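Long-range contact in folylpolyglutamate synthase protein FOLC (Mycobacterium tuberculosis, PDB 2VOR), which probably adds L-glutamate to dihydropteroate and to tetrahydrofolate polyglutamates, using ATP, with magnesium as cofactor: residues 398-403 with 429-434. Sequence-based numbering, arbitrary orientation.
Sequences FDSVVV and RVRTAE
Strands 400-403 and 430-432 form the parallel edge pair of the sheet in the glutamate ligase domain, with Val-401, Val-402 and Val-403 level with Val-430, Arg-431 and Thr-432. Four backbone hydrogen bonds join them. Val-401 N binds Arg-429 O, Val-401 O accepts Arg-431 N, Val-403 N binds Arg-431 O and Val-403 O accepts Ala-433 N.

The Arg-429 side chain adds two bonds to the backbone of Phe-398 and Asp-399. Its chain bends at chi3 (61°), which turns the guanidinium edge to these carbonyls. NE of Arg-429 gives a nearly straight bond (167°) to Asp-399 O at 2.9 Å, from above the carbonyl plane. NH2 of Arg-429 reaches Phe-398 O at 2.5 Å, a short distance whose exact length is doubtful, with a more bent N-H angle of 143°. Both oxygens lie close to the guanidinium plane, and the two bonds probably limit its rotation. NH1 forms a salt bridge with Glu-395.

On one face, Val-401 CG1 lies 4.1 Å from Val-430 CG2, the two side chains side by side. Val-403 CG2 meets Thr-432 CG2 at 3.9 Å. Helix 414-425 covers this face. On the other, Val-402 CG1 touches Ala-433 CB at 4.2 Å, against helix 436-451, which touches both residues.

Helix 414-425 links the two strands, making this a beta-alpha-beta crossover of the Mur ligase C-terminal domain.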
ATOM      1  N   PHE A 398     -13.155   4.138 -18.952  1.00 43.32           N
ATOM      2  CA  PHE A 398     -12.174   4.819 -19.798  1.00 43.07           C
ATOM      3  C   PHE A 398     -12.675   4.833 -21.234  1.00 43.11           C
ATOM      4  O   PHE A 398     -12.763   3.763 -21.856  1.00 43.39           O
ATOM      5  CB  PHE A 398     -10.825   4.099 -19.773  1.00 42.40           C
ATOM      6  CG  PHE A 398     -10.055   4.302 -18.532  1.00 41.13           C
ATOM      7  CD1 PHE A 398     -10.509   5.169 -17.559  1.00 42.16           C
ATOM      8  CD2 PHE A 398      -8.847   3.647 -18.332  1.00 42.35           C
ATOM      9  CE1 PHE A 398      -9.796   5.352 -16.361  1.00 40.30           C
ATOM     10  CE2 PHE A 398      -8.097   3.873 -17.168  1.00 43.35           C
ATOM     11  CZ  PHE A 398      -8.590   4.713 -16.181  1.00 41.39           C
ATOM     12  N   ASP A 399     -12.993   6.022 -21.753  1.00 43.01           N
ATOM     13  CA  ASP A 399     -13.390   6.200 -23.167  1.00 44.25           C
ATOM     14  C   ASP A 399     -12.274   5.708 -24.072  1.00 44.67           C
ATOM     15  O   ASP A 399     -12.529   5.030 -25.034  1.00 45.03           O
ATOM     16  CB  ASP A 399     -13.719   7.667 -23.472  1.00 43.52           C
ATOM     17  CG  ASP A 399     -14.912   8.141 -22.677  1.00 45.96           C
ATOM     18  OD1 ASP A 399     -16.059   7.818 -23.134  1.00 45.96           O
ATOM     19  OD2 ASP A 399     -14.716   8.757 -21.562  1.00 45.52           O
ATOM     20  N   SER A 400     -11.024   6.041 -23.751  1.00 45.51           N
ATOM     21  CA  SER A 400      -9.931   5.316 -24.355  1.00 45.28           C
ATOM     22  C   SER A 400      -8.806   5.103 -23.334  1.00 44.52           C
ATOM     23  O   SER A 400      -8.882   5.540 -22.213  1.00 43.21           O
ATOM     24  CB  SER A 400      -9.496   5.951 -25.700  1.00 45.83           C
ATOM     25  OG  SER A 400      -9.042   7.288 -25.524  1.00 49.43           O
ATOM     26  N   VAL A 401      -7.793   4.351 -23.725  1.00 44.34           N
ATOM     27  CA  VAL A 401      -6.691   4.082 -22.867  1.00 43.31           C
ATOM     28  C   VAL A 401      -5.440   4.277 -23.767  1.00 43.69           C
ATOM     29  O   VAL A 401      -5.464   3.912 -24.959  1.00 43.48           O
ATOM     30  CB  VAL A 401      -6.828   2.642 -22.288  1.00 43.56           C
ATOM     31  CG1 VAL A 401      -6.662   1.544 -23.417  1.00 42.55           C
ATOM     32  CG2 VAL A 401      -5.810   2.420 -21.181  1.00 44.25           C
ATOM     33  N   VAL A 402      -4.367   4.873 -23.242  1.00 42.67           N
ATOM     34  CA  VAL A 402      -3.117   4.954 -24.006  1.00 42.22           C
ATOM     35  C   VAL A 402      -2.182   3.970 -23.315  1.00 41.67           C
ATOM     36  O   VAL A 402      -1.936   4.147 -22.143  1.00 42.87           O
ATOM     37  CB  VAL A 402      -2.501   6.386 -23.880  1.00 42.37           C
ATOM     38  CG1 VAL A 402      -1.232   6.524 -24.684  1.00 42.37           C
ATOM     39  CG2 VAL A 402      -3.492   7.426 -24.340  1.00 41.62           C
ATOM     40  N   VAL A 403      -1.679   2.920 -23.950  1.00 40.26           N
ATOM     41  CA  VAL A 403      -0.835   1.995 -23.135  1.00 39.57           C
ATOM     42  C   VAL A 403       0.630   2.298 -23.315  1.00 39.26           C
ATOM     43  O   VAL A 403       1.058   2.698 -24.377  1.00 37.63           O
ATOM     44  CB  VAL A 403      -1.006   0.416 -23.414  1.00 39.19           C
ATOM     45  CG1 VAL A 403      -2.405  -0.096 -23.135  1.00 35.85           C
ATOM     46  CG2 VAL A 403      -0.558   0.078 -24.782  1.00 39.58           C
ATOM     47  N   ARG A 429      -9.977   2.064 -29.492  1.00 47.08           N
ATOM     48  CA  ARG A 429      -9.949   2.837 -28.243  1.00 45.94           C
ATOM     49  C   ARG A 429      -8.594   2.656 -27.523  1.00 45.31           C
ATOM     50  O   ARG A 429      -8.440   3.004 -26.336  1.00 46.08           O
ATOM     51  CB  ARG A 429     -11.090   2.413 -27.311  1.00 45.26           C
ATOM     52  CG  ARG A 429     -12.493   2.684 -27.795  1.00 43.93           C
ATOM     53  CD  ARG A 429     -13.530   1.924 -26.931  1.00 42.45           C
ATOM     54  NE  ARG A 429     -13.513   2.324 -25.510  1.00 40.55           N
ATOM     55  CZ  ARG A 429     -14.056   1.611 -24.519  1.00 41.23           C
ATOM     56  NH1 ARG A 429     -14.667   0.452 -24.750  1.00 38.16           N
ATOM     57  NH2 ARG A 429     -13.985   2.042 -23.274  1.00 43.46           N
ATOM     58  N   VAL A 430      -7.637   2.065 -28.224  1.00 44.26           N
ATOM     59  CA  VAL A 430      -6.305   1.816 -27.672  1.00 43.72           C
ATOM     60  C   VAL A 430      -5.278   2.608 -28.457  1.00 43.68           C
ATOM     61  O   VAL A 430      -5.301   2.593 -29.674  1.00 42.28           O
ATOM     62  CB  VAL A 430      -5.949   0.312 -27.715  1.00 44.18           C
ATOM     63  CG1 VAL A 430      -4.521   0.060 -27.222  1.00 42.82           C
ATOM     64  CG2 VAL A 430      -7.018  -0.539 -26.955  1.00 42.79           C
ATOM     65  N   ARG A 431      -4.428   3.370 -27.760  1.00 43.58           N
ATOM     66  CA  ARG A 431      -3.272   3.982 -28.380  1.00 43.23           C
ATOM     67  C   ARG A 431      -2.039   3.515 -27.627  1.00 43.68           C
ATOM     68  O   ARG A 431      -2.127   2.998 -26.504  1.00 43.51           O
ATOM     69  CB  ARG A 431      -3.405   5.484 -28.359  1.00 43.48           C
ATOM     70  CG  ARG A 431      -4.671   5.910 -29.051  1.00 47.41           C
ATOM     71  CD  ARG A 431      -4.416   7.114 -29.972  1.00 53.99           C
ATOM     72  NE  ARG A 431      -5.540   7.539 -30.814  1.00 54.81           N
ATOM     73  CZ  ARG A 431      -6.852   7.342 -30.581  1.00 57.37           C
ATOM     74  NH1 ARG A 431      -7.311   6.723 -29.482  1.00 55.18           N
ATOM     75  NH2 ARG A 431      -7.737   7.792 -31.477  1.00 56.51           N
ATOM     76  N   THR A 432      -0.868   3.672 -28.234  1.00 44.63           N
ATOM     77  CA  THR A 432       0.357   3.300 -27.537  1.00 44.19           C
ATOM     78  C   THR A 432       1.272   4.498 -27.503  1.00 44.37           C
ATOM     79  O   THR A 432       1.071   5.440 -28.291  1.00 44.08           O
ATOM     80  CB  THR A 432       1.091   2.143 -28.219  1.00 44.57           C
ATOM     81  OG1 THR A 432       1.707   2.640 -29.404  1.00 46.97           O
ATOM     82  CG2 THR A 432       0.153   0.958 -28.552  1.00 41.13           C
ATOM     83  N   ALA A 433       2.250   4.469 -26.593  1.00 43.68           N
ATOM     84  CA  ALA A 433       3.298   5.481 -26.555  1.00 44.38           C
ATOM     85  C   ALA A 433       4.604   4.873 -26.033  1.00 45.11           C
ATOM     86  O   ALA A 433       4.588   3.924 -25.258  1.00 45.66           O
ATOM     87  CB  ALA A 433       2.854   6.643 -25.713  1.00 44.03           C
ATOM     88  N   GLU A 434       5.747   5.408 -26.419  1.00 45.48           N
ATOM     89  CA  GLU A 434       6.989   4.740 -26.010  1.00 46.71           C
ATOM     90  C   GLU A 434       7.295   4.819 -24.490  1.00 47.07           C
ATOM     91  O   GLU A 434       7.948   3.916 -23.910  1.00 48.17           O
ATOM     92  CB  GLU A 434       8.203   5.172 -26.876  1.00 47.17           C
TER